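FMN-dependent nitronate monooxygenase (PDB 5LSM) probably oxidises propionate 3-nitronate with molecular oxygen to 3-oxopropanoate, nitrate and nitrite, using a bound flavin mononucleotide as cofactor. Local coordinates at residues Leu48-Glu52 and Ala116-Val120; His73-Gln79 and Pro295-Leu299; Leu90-Glu96 and Arg282-Met287; Leu267-Phe271 and Phe319-Trp323. All coordinates share one frame; numbering follows the deposited sequence.

Interaction 1 (Leu48-Glu52 and Ala116-Val120); sequences LEALE and AQAEV
Ala116 meets both branches of Leu48. Its methyl CB stands 4.1 Å from Leu48 CD1 near the surface, while the other branch, Leu48 CD2, comes to 3.4 Å from Ala116 O, a methyl resting against a carbonyl rather than any polar bond. One residue on, Gln117 contributes its aliphatic part: its CG touches the CD2 methyls of both Leu48 and Leu51. Beyond CG the chain bends (chi2 94°), and the amide oxygen is taken up by a hydrogen bond to the hydroxyl of Ser114. The two helices here belong to the outer layer of a TIM barrel. Helix 48-59 leads from strand 39-42 to strand 66-71, and helix 115-124 precedes strand 128-132, the next strand of the sheet, so the pair runs roughly parallel, the short axes 10.3 Å apart at an angle of 27°. At Val120 the contact is fullest, because the side chain is aimed at the opposite helix and its two methyls meet different leucines. CG1, anti to the backbone N (chi1 178°), lies 3.8 Å from Leu51 CD2, the two side chains running alongside each other in opposite senses. CG2 turns to Leu48 and sits 3.8 Å from Leu48 CD2. Glu52 adds to the valine's surroundings: its extended chain brings OE1 to 3.9 Å from Val120 CG1, in van der Waals contact only.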
# COMPACT_ATOMS: atom_id res chain seq x y z
N LEU A 48 10.60 -26.04 -22.48
CA LEU A 48 10.16 -25.83 -23.86
C LEU A 48 9.08 -26.83 -24.28
O LEU A 48 8.16 -26.49 -25.01
CB LEU A 48 11.35 -25.88 -24.81
CG LEU A 48 12.31 -24.69 -24.67
CD1 LEU A 48 13.62 -24.92 -25.44
CD2 LEU A 48 11.63 -23.40 -25.13
N GLU A 49 9.14 -28.04 -23.73
CA GLU A 49 8.14 -29.06 -24.02
C GLU A 49 6.81 -28.70 -23.36
O GLU A 49 5.79 -28.57 -24.05
CB GLU A 49 8.64 -30.43 -23.53
CG GLU A 49 10.06 -30.78 -24.00
CD GLU A 49 11.14 -30.24 -23.06
OE1 GLU A 49 11.40 -30.86 -22.01
OE2 GLU A 49 11.74 -29.18 -23.37
N ALA A 50 6.83 -28.48 -22.04
CA ALA A 50 5.64 -28.02 -21.32
C ALA A 50 5.04 -26.79 -22.00
O ALA A 50 3.84 -26.72 -22.21
CB ALA A 50 5.99 -27.72 -19.87
N LEU A 51 5.89 -25.85 -22.40
CA LEU A 51 5.45 -24.59 -23.01
C LEU A 51 4.62 -24.85 -24.26
O LEU A 51 3.47 -24.40 -24.36
CB LEU A 51 6.66 -23.69 -23.36
CG LEU A 51 6.37 -22.40 -24.15
CD1 LEU A 51 5.42 -21.47 -23.40
CD2 LEU A 51 7.67 -21.67 -24.49
N GLU A 52 5.19 -25.61 -25.19
CA GLU A 52 4.52 -25.94 -26.45
C GLU A 52 3.23 -26.75 -26.24
O GLU A 52 2.21 -26.53 -26.91
CB GLU A 52 5.49 -26.72 -27.35
CG GLU A 52 5.11 -26.76 -28.81
CD GLU A 52 6.26 -27.19 -29.70
OE1 GLU A 52 7.33 -26.55 -29.66
OE2 GLU A 52 6.10 -28.20 -30.41
N ALA A 116 15.38 -19.19 -27.33
CA ALA A 116 14.80 -20.54 -27.20
C ALA A 116 13.29 -20.52 -27.02
O ALA A 116 12.58 -21.32 -27.62
CB ALA A 116 15.46 -21.27 -26.05
N GLN A 117 12.79 -19.64 -26.16
CA GLN A 117 11.34 -19.52 -25.96
C GLN A 117 10.68 -18.83 -27.15
O GLN A 117 9.60 -19.23 -27.58
CB GLN A 117 11.01 -18.78 -24.66
CG GLN A 117 11.10 -19.66 -23.43
CD GLN A 117 12.44 -19.60 -22.75
OE1 GLN A 117 13.33 -18.85 -23.15
NE2 GLN A 117 12.59 -20.38 -21.70
N ALA A 118 11.34 -17.81 -27.68
CA ALA A 118 10.92 -17.17 -28.93
C ALA A 118 10.56 -18.17 -30.04
O ALA A 118 9.56 -18.00 -30.74
CB ALA A 118 12.00 -16.22 -29.41
N GLU A 119 11.41 -19.18 -30.24
CA GLU A 119 11.23 -20.08 -31.37
C GLU A 119 9.91 -20.83 -31.25
O GLU A 119 9.18 -20.95 -32.23
CB GLU A 119 12.41 -21.05 -31.51
N VAL A 120 9.58 -21.27 -30.03
CA VAL A 120 8.28 -21.88 -29.73
C VAL A 120 7.09 -20.91 -29.87
O VAL A 120 6.08 -21.25 -30.47
CB VAL A 120 8.25 -22.47 -28.30
CG1 VAL A 120 6.89 -23.07 -27.99
CG2 VAL A 120 9.34 -23.52 -28.14

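Interaction 2 (His73-Gln79 and Pro295-Leu299); sequences HREPVAQ and PDFPL
The amide of Gln79 takes hold of Asp296 at two points. Its OE1 accepts the backbone N-H of Asp296, N to OE1 2.9 Å and nearly straight at 173°, with the donor standing above the carbonyl plane. Its NE2 gives one hydrogen to Asp296 OD2, also at 2.9 Å, in the plane of the amide but reaching the carboxylate from above its plane; the two flat groups are 74° apart. The second NE2 hydrogen goes to Val77 O, 2.7 Å from Gln79 NE2, so all three bonds fix the rotation of the amide. With CG lodged between the backbone N and the carbonyl carbon (chi1 49°), the side chain leaves the N-cap residue of helix 80-89 and extends to the 295-299 loop. An alanine at Gln79 is likely to leave the N-H and OD2 of Asp296, and also Val77 O, without these partners. Outward from the amide, Pro76 packs its CB 3.4 Å from Asp296 CB and its CG 3.6 Å from Leu299 CD1. Farther along, the edge of Phe297 points at the face of His73 in a T-shaped pair, ring centroids 4.8 Å apart, and Pro298, joined through a cis peptide, brings its CD near His73 NE2. Phe297 also meets His182 and Phe133 edge-to-face. Hydrogen bonds of a side-chain amide thus set the register of two irregular loops, while prolines and aromatic rings fill the space between them.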
# COMPACT_ATOMS: atom_id res chain seq x y z
N HIS A 73 14.46 -11.23 -16.11
CA HIS A 73 15.39 -10.73 -15.12
C HIS A 73 16.82 -10.99 -15.61
O HIS A 73 17.05 -11.84 -16.48
CB HIS A 73 15.18 -11.47 -13.79
CG HIS A 73 15.33 -12.96 -13.89
ND1 HIS A 73 14.36 -13.77 -14.44
CD2 HIS A 73 16.32 -13.79 -13.48
CE1 HIS A 73 14.76 -15.03 -14.40
NE2 HIS A 73 15.94 -15.07 -13.80
N ARG A 74 17.77 -10.28 -15.01
CA ARG A 74 19.16 -10.60 -15.18
C ARG A 74 19.49 -11.82 -14.33
O ARG A 74 19.05 -11.93 -13.18
CB ARG A 74 20.02 -9.41 -14.78
CG ARG A 74 19.63 -8.12 -15.49
CD ARG A 74 20.84 -7.25 -15.81
NE ARG A 74 21.44 -6.66 -14.61
CZ ARG A 74 20.93 -5.64 -13.92
NH1 ARG A 74 19.78 -5.08 -14.29
NH2 ARG A 74 21.58 -5.18 -12.85
N GLU A 75 20.16 -12.80 -14.93
CA GLU A 75 20.69 -13.92 -14.19
C GLU A 75 21.66 -13.41 -13.13
O GLU A 75 22.30 -12.38 -13.34
CB GLU A 75 21.37 -14.92 -15.12
CG GLU A 75 20.40 -15.64 -16.04
CD GLU A 75 21.00 -16.87 -16.69
OE1 GLU A 75 20.23 -17.68 -17.25
OE2 GLU A 75 22.24 -17.01 -16.67
N PRO A 76 21.72 -14.09 -11.97
CA PRO A 76 22.18 -13.46 -10.73
C PRO A 76 23.70 -13.10 -10.63
O PRO A 76 24.04 -12.00 -10.16
CB PRO A 76 21.77 -14.48 -9.64
CG PRO A 76 21.54 -15.76 -10.37
CD PRO A 76 21.03 -15.37 -11.72
N VAL A 77 24.58 -13.99 -11.10
CA VAL A 77 26.06 -13.93 -10.84
C VAL A 77 26.45 -14.98 -9.82
O VAL A 77 25.80 -15.11 -8.78
CB VAL A 77 26.62 -12.55 -10.38
CG1 VAL A 77 26.67 -12.44 -8.85
CG2 VAL A 77 28.02 -12.35 -10.93
N ALA A 78 27.51 -15.73 -10.14
CA ALA A 78 27.93 -16.87 -9.32
C ALA A 78 28.10 -16.44 -7.87
O ALA A 78 28.56 -15.34 -7.59
CB ALA A 78 29.23 -17.46 -9.85
N GLN A 79 27.65 -17.30 -6.96
CA GLN A 79 27.69 -16.99 -5.54
C GLN A 79 27.53 -18.26 -4.71
O GLN A 79 26.81 -18.29 -3.72
CB GLN A 79 26.61 -15.95 -5.19
CG GLN A 79 25.19 -16.25 -5.72
CD GLN A 79 24.29 -15.02 -5.66
OE1 GLN A 79 23.62 -14.77 -4.66
NE2 GLN A 79 24.33 -14.20 -6.71
N PRO A 295 20.37 -15.85 -1.21
CA PRO A 295 20.99 -15.64 -2.51
C PRO A 295 20.09 -14.95 -3.54
O PRO A 295 18.86 -15.00 -3.45
CB PRO A 295 21.35 -17.07 -2.98
CG PRO A 295 20.62 -17.99 -2.07
CD PRO A 295 20.42 -17.26 -0.79
N ASP A 296 20.73 -14.39 -4.56
CA ASP A 296 20.01 -13.71 -5.62
C ASP A 296 19.03 -14.63 -6.33
O ASP A 296 19.21 -15.83 -6.40
CB ASP A 296 21.00 -13.11 -6.62
CG ASP A 296 21.80 -11.97 -6.03
OD1 ASP A 296 21.34 -11.38 -5.03
OD2 ASP A 296 22.88 -11.66 -6.59
N PHE A 297 17.92 -14.02 -6.76
CA PHE A 297 16.89 -14.65 -7.57
C PHE A 297 17.46 -15.23 -8.88
O PHE A 297 18.18 -14.53 -9.60
CB PHE A 297 15.83 -13.59 -7.87
CG PHE A 297 14.70 -14.07 -8.70
CD1 PHE A 297 13.66 -14.77 -8.11
CD2 PHE A 297 14.69 -13.86 -10.07
CE1 PHE A 297 12.62 -15.27 -8.88
CE2 PHE A 297 13.63 -14.32 -10.84
CZ PHE A 297 12.60 -15.02 -10.25
N PRO A 298 17.10 -16.49 -9.23
CA PRO A 298 16.18 -17.39 -8.55
C PRO A 298 16.83 -18.51 -7.72
O PRO A 298 16.23 -19.57 -7.54
CB PRO A 298 15.41 -18.02 -9.71
CG PRO A 298 16.44 -18.13 -10.78
CD PRO A 298 17.32 -16.91 -10.63
N LEU A 299 17.99 -18.25 -7.14
CA LEU A 299 18.79 -19.33 -6.58
C LEU A 299 18.18 -19.92 -5.30
O LEU A 299 18.23 -21.13 -5.10
CB LEU A 299 20.23 -18.89 -6.38
CG LEU A 299 20.88 -18.48 -7.70
CD1 LEU A 299 22.25 -17.85 -7.49
CD2 LEU A 299 20.95 -19.64 -8.68

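Interaction 3 (Leu90-Glu96 and Arg282-Met287); sequences LAPYFAE and RFMAEM
Arg282 grips Glu96 end-on with two nitrogens, one to each carboxylate oxygen. NH2 meets the syn lone pair of Glu96 OE1, 2.8 Å from NH2 to OE1 and fairly straight at 164°, while the longer partner bond runs 3.2 Å from Arg282 NH1 to Glu96 OE2. The remaining nitrogen turns back within its own helix, Arg282 NE lying 3.0 Å from Glu286 OE2, so one guanidinium serves two carboxylates and probably offsets their like charges. The reach comes from a chain extended all the way to NE, with CG anti to the backbone N (chi1 177°). A leucine in place of Arg282 would probably leave Glu96 without its counterion across the contact and Glu286 held, within the two segments, by Tyr93 alone. A further hydrogen bond crosses here: Tyr93 OH donates to Glu286 OE1 at 2.6 Å, ring and carboxylate being nearly coplanar. Both oxygens of Glu286 are therefore used. Tyr93 also turns its CE1 edge to one face of the guanidinium, 3.5 Å from CE1 to Arg282 NH2. Its ring enters as a knob among Arg282, Phe283, Glu286 and Met287. On the CE2 side the contacts are apolar: Tyr93 CE2 lies 4.0 Å from Met287 CG, and Leu90 CD2 rests 3.7 Å from the rim atom Phe283 CE1. The two short helices run at 142° to each other. Helix 80-89 packs on both, Trp86 against Phe283 and Met287 and Leu87 against Phe94, and helix 301-313 adds Leu307 against Tyr93 and Val304 beside Phe283.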
# COMPACT_ATOMS: atom_id res chain seq x y z
N LEU A 90 19.98 -22.58 7.53
CA LEU A 90 18.77 -23.41 7.60
C LEU A 90 18.99 -24.78 8.28
O LEU A 90 18.03 -25.55 8.45
CB LEU A 90 18.20 -23.61 6.19
CG LEU A 90 17.96 -22.31 5.42
CD1 LEU A 90 17.59 -22.61 3.97
CD2 LEU A 90 16.89 -21.48 6.10
N ALA A 91 20.23 -25.08 8.67
CA ALA A 91 20.58 -26.39 9.21
C ALA A 91 19.59 -26.91 10.29
O ALA A 91 19.17 -28.06 10.23
CB ALA A 91 22.00 -26.36 9.75
N PRO A 92 19.17 -26.04 11.23
CA PRO A 92 18.20 -26.45 12.24
C PRO A 92 16.90 -27.05 11.70
O PRO A 92 16.37 -28.02 12.27
CB PRO A 92 17.90 -25.15 12.98
CG PRO A 92 19.14 -24.35 12.84
CD PRO A 92 19.69 -24.69 11.49
N TYR A 93 16.37 -26.47 10.62
CA TYR A 93 15.16 -27.02 10.00
C TYR A 93 15.44 -28.35 9.35
O TYR A 93 14.64 -29.27 9.46
CB TYR A 93 14.57 -26.06 8.97
CG TYR A 93 14.20 -24.72 9.54
CD1 TYR A 93 13.30 -24.62 10.61
CD2 TYR A 93 14.77 -23.56 9.05
CE1 TYR A 93 12.99 -23.39 11.16
CE2 TYR A 93 14.46 -22.33 9.58
CZ TYR A 93 13.57 -22.24 10.64
OH TYR A 93 13.28 -21.00 11.14
N PHE A 94 16.58 -28.47 8.69
CA PHE A 94 16.94 -29.72 8.05
C PHE A 94 17.00 -30.83 9.10
O PHE A 94 16.44 -31.90 8.91
CB PHE A 94 18.28 -29.60 7.35
CG PHE A 94 18.26 -28.66 6.19
CD1 PHE A 94 17.27 -28.74 5.24
CD2 PHE A 94 19.24 -27.70 6.05
CE1 PHE A 94 17.26 -27.89 4.15
CE2 PHE A 94 19.24 -26.84 4.97
CZ PHE A 94 18.24 -26.92 4.04
N ALA A 95 17.64 -30.52 10.22
CA ALA A 95 17.64 -31.42 11.37
C ALA A 95 16.21 -31.75 11.87
O ALA A 95 15.86 -32.90 12.04
CB ALA A 95 18.46 -30.80 12.50
N GLU A 96 15.41 -30.72 12.13
CA GLU A 96 14.05 -30.93 12.63
C GLU A 96 13.30 -31.91 11.72
O GLU A 96 12.81 -32.94 12.17
CB GLU A 96 13.32 -29.59 12.74
CG GLU A 96 11.83 -29.71 13.01
CD GLU A 96 11.18 -28.38 13.26
OE1 GLU A 96 11.88 -27.35 13.18
OE2 GLU A 96 9.95 -28.36 13.56
N ARG A 282 5.63 -19.54 9.45
CA ARG A 282 6.68 -19.68 10.47
C ARG A 282 8.03 -19.28 9.89
O ARG A 282 8.81 -18.55 10.52
CB ARG A 282 6.74 -21.14 10.97
CG ARG A 282 7.85 -21.44 11.99
CD ARG A 282 7.99 -22.94 12.20
NE ARG A 282 9.21 -23.31 12.92
CZ ARG A 282 9.71 -24.55 12.96
NH1 ARG A 282 9.10 -25.55 12.32
NH2 ARG A 282 10.86 -24.80 13.60
N PHE A 283 8.32 -19.79 8.69
CA PHE A 283 9.60 -19.54 8.04
C PHE A 283 9.82 -18.02 7.91
O PHE A 283 10.85 -17.50 8.33
CB PHE A 283 9.65 -20.27 6.69
CG PHE A 283 10.98 -20.20 5.99
CD1 PHE A 283 12.18 -20.36 6.69
CD2 PHE A 283 11.04 -20.01 4.62
CE1 PHE A 283 13.39 -20.29 6.04
CE2 PHE A 283 12.25 -19.91 3.97
CZ PHE A 283 13.43 -20.05 4.68
N MET A 284 8.78 -17.30 7.48
CA MET A 284 8.90 -15.85 7.33
C MET A 284 9.04 -15.16 8.68
O MET A 284 9.85 -14.24 8.83
CB MET A 284 7.72 -15.27 6.58
CG MET A 284 7.55 -15.77 5.15
SD MET A 284 5.90 -15.36 4.55
CE MET A 284 5.52 -16.81 3.55
N ALA A 285 8.25 -15.59 9.66
CA ALA A 285 8.30 -14.99 11.00
C ALA A 285 9.67 -15.20 11.69
O ALA A 285 10.16 -14.30 12.36
CB ALA A 285 7.18 -15.52 11.87
N GLU A 286 10.30 -16.36 11.47
CA GLU A 286 11.52 -16.71 12.21
C GLU A 286 12.77 -16.25 11.50
O GLU A 286 13.76 -15.97 12.14
CB GLU A 286 11.61 -18.22 12.46
CG GLU A 286 10.57 -18.73 13.43
CD GLU A 286 10.60 -20.24 13.60
OE1 GLU A 286 11.41 -20.90 12.92
OE2 GLU A 286 9.79 -20.78 14.38
N MET A 287 12.72 -16.18 10.17
CA MET A 287 13.90 -15.90 9.35
C MET A 287 13.78 -14.59 8.55
O MET A 287 14.74 -14.16 7.90
CB MET A 287 14.17 -17.08 8.39
CG MET A 287 14.53 -18.39 9.09
SD MET A 287 16.12 -18.33 9.94
CE MET A 287 17.24 -18.17 8.55

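Interaction 4 (Leu267-Phe271 and Phe319-Trp323); sequences LTNLF and FSPLW. With FMN (flavin mononucleotide), chain I.
Phe271 packs closely against the backbone of residues 319-321, which meets one face and part of the edge. The peptide nitrogen of Pro321 lies over one face of the ring, offset toward its rim, and the carbonyl oxygen of Ser320 approaches to 3.4 Å from Phe271 CZ. A second carbonyl comes in at the edge, Phe319 O standing 3.7 Å from Phe271 CE1 near the ring plane. Pro321 CB, 4.0 Å from Phe271 CG, also covers part of one face of the Trp323 indole, so the proline packs against both aromatic groups where they meet. Those two touch at a corner, most closely Phe271 CD2 to Trp323 CH2 at 3.8 Å, with the ring planes 86° apart. Toward Thr268 the contact thins: its CG2 reaches the indole only at the edge, 4.1 Å from Trp323 CZ3. Its hydroxyl OG1 looks elsewhere, accepting from Leu270 N in an ST turn and bonding to Pro289 O. Of the touching residues, Pro321 and Trp323 stay partly exposed, and a glycerol, probably from crystallisation, lies close to the tryptophan. The flavin lies at the five-membered-ring end of the indole, away from Phe271. Trp323 CB is 3.3 Å from FMN C7M, a methyl of the dimethylbenzene ring that meets the indole at its edge. The contact thus joins strand 265-268 and its following turn to Trp323 in the FMN pocket.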
# COMPACT_ATOMS: atom_id res chain seq x y z
N LEU A 267 5.88 -8.94 2.35
CA LEU A 267 6.91 -9.13 1.35
C LEU A 267 8.04 -9.96 1.95
O LEU A 267 8.49 -9.68 3.06
CB LEU A 267 7.44 -7.77 0.89
CG LEU A 267 6.40 -6.85 0.26
CD1 LEU A 267 7.05 -5.53 -0.11
CD2 LEU A 267 5.80 -7.52 -0.97
N THR A 268 8.43 -11.03 1.25
CA THR A 268 9.49 -11.93 1.69
C THR A 268 10.37 -12.31 0.50
O THR A 268 9.87 -12.53 -0.59
CB THR A 268 8.92 -13.21 2.32
OG1 THR A 268 9.98 -14.12 2.60
CG2 THR A 268 7.95 -13.92 1.39
N ASN A 269 11.69 -12.33 0.72
CA ASN A 269 12.63 -12.86 -0.29
C ASN A 269 13.08 -14.29 0.01
O ASN A 269 13.96 -14.82 -0.68
CB ASN A 269 13.84 -11.94 -0.43
CG ASN A 269 14.69 -11.86 0.86
OD1 ASN A 269 14.21 -12.04 1.96
ND2 ASN A 269 15.94 -11.52 0.69
N LEU A 270 12.47 -14.92 1.00
CA LEU A 270 13.02 -16.14 1.58
C LEU A 270 12.91 -17.33 0.64
O LEU A 270 13.71 -18.24 0.73
CB LEU A 270 12.34 -16.47 2.93
CG LEU A 270 12.73 -15.59 4.12
CD1 LEU A 270 11.86 -15.87 5.32
CD2 LEU A 270 14.19 -15.79 4.50
N PHE A 271 11.94 -17.32 -0.27
CA PHE A 271 11.64 -18.51 -1.07
C PHE A 271 12.29 -18.47 -2.44
O PHE A 271 12.42 -19.50 -3.09
CB PHE A 271 10.13 -18.67 -1.25
CG PHE A 271 9.39 -18.77 0.03
CD1 PHE A 271 9.25 -19.98 0.68
CD2 PHE A 271 8.90 -17.62 0.65
CE1 PHE A 271 8.57 -20.07 1.88
CE2 PHE A 271 8.21 -17.70 1.85
CZ PHE A 271 8.06 -18.93 2.47
N PHE A 319 6.57 -23.88 5.38
CA PHE A 319 7.67 -23.59 4.47
C PHE A 319 7.19 -23.42 3.02
O PHE A 319 7.91 -23.72 2.08
CB PHE A 319 8.75 -24.69 4.57
CG PHE A 319 9.49 -24.67 5.88
CD1 PHE A 319 10.62 -23.89 6.04
CD2 PHE A 319 8.99 -25.34 6.98
CE1 PHE A 319 11.27 -23.82 7.26
CE2 PHE A 319 9.62 -25.27 8.21
CZ PHE A 319 10.76 -24.51 8.35
N SER A 320 5.96 -22.92 2.86
CA SER A 320 5.37 -22.78 1.53
C SER A 320 5.35 -21.30 1.09
O SER A 320 5.10 -20.42 1.90
CB SER A 320 3.96 -23.35 1.52
OG SER A 320 3.96 -24.74 1.75
N PRO A 321 5.62 -21.04 -0.20
CA PRO A 321 5.32 -19.75 -0.79
C PRO A 321 3.82 -19.59 -1.06
O PRO A 321 3.30 -20.08 -2.06
CB PRO A 321 6.12 -19.77 -2.09
CG PRO A 321 6.11 -21.21 -2.49
CD PRO A 321 6.22 -21.96 -1.18
N LEU A 322 3.13 -18.91 -0.15
CA LEU A 322 1.69 -18.83 -0.20
C LEU A 322 1.31 -17.49 -0.81
O LEU A 322 0.85 -16.59 -0.13
CB LEU A 322 1.14 -18.95 1.22
CG LEU A 322 1.38 -20.24 1.99
CD1 LEU A 322 1.04 -20.04 3.45
CD2 LEU A 322 0.52 -21.35 1.40
N TRP A 323 1.59 -17.34 -2.09
CA TRP A 323 1.41 -16.07 -2.74
C TRP A 323 -0.07 -15.63 -2.68
O TRP A 323 -0.96 -16.43 -2.92
CB TRP A 323 1.86 -16.18 -4.19
CG TRP A 323 3.36 -16.32 -4.43
CD1 TRP A 323 3.93 -16.61 -5.62
CD2 TRP A 323 4.45 -16.16 -3.49
NE1 TRP A 323 5.30 -16.63 -5.51
CE2 TRP A 323 5.65 -16.40 -4.21
CE3 TRP A 323 4.54 -15.91 -2.12
CZ2 TRP A 323 6.91 -16.35 -3.61
CZ3 TRP A 323 5.80 -15.84 -1.53
CH2 TRP A 323 6.97 -16.04 -2.28
N1 FMN I . 3.06 -12.04 -12.35
C2 FMN I . 3.83 -12.42 -13.41
O2 FMN I . 4.21 -11.55 -14.23
N3 FMN I . 4.21 -13.70 -13.60
C4 FMN I . 3.86 -14.68 -12.75
O4 FMN I . 4.22 -15.85 -12.92
C4A FMN I . 3.03 -14.33 -11.58
N5 FMN I . 2.63 -15.27 -10.72
C5A FMN I . 1.82 -14.98 -9.69
C6 FMN I . 1.42 -16.03 -8.86
C7 FMN I . 0.58 -15.80 -7.79
C7M FMN I . 0.20 -16.97 -6.92
C8 FMN I . 0.10 -14.41 -7.52
C8M FMN I . -0.81 -14.16 -6.34
C9 FMN I . 0.51 -13.35 -8.35
C9A FMN I . 1.36 -13.58 -9.44
N10 FMN I . 1.78 -12.56 -10.35
C10 FMN I . 2.63 -12.92 -11.42
C1' FMN I . 1.41 -11.14 -10.18
C2' FMN I . 0.09 -10.82 -10.86
O2' FMN I . 0.32 -10.64 -12.27
C3' FMN I . -0.54 -9.55 -10.27
O3' FMN I . 0.45 -8.52 -10.17
C4' FMN I . -1.13 -9.74 -8.87
O4' FMN I . -1.73 -11.03 -8.67
C5' FMN I . -2.15 -8.64 -8.63
O5' FMN I . -2.61 -8.63 -7.28
P FMN I . -3.80 -9.57 -6.73
O1P FMN I . -4.79 -9.76 -7.86
O2P FMN I . -4.33 -8.77 -5.57
O3P FMN I . -3.06 -10.80 -6.36

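Interaction 4 is the buried contact and the one that reaches the flavin; its chemistry is ring and backbone packing without a hydrogen bond across. It touches interaction 3, where Met284 and Tyr93 meet Phe271 and Phe319, so the two share an aromatic interior, yet interaction 3 carries its salt bridges on the outer side, far from the cofactor. Interaction 2 joins irregular loops through hydrogen bonds of a side-chain amide and prolines, about 17 Å from interaction 4 centre to centre. Interaction 1 stands apart, two barrel helices packed mainly through aliphatic side chains, with no hydrogen bond between the segments. Helix 80-89 links interactions 2 and 3, beginning just after Gln79 and packing Trp86 against Phe283.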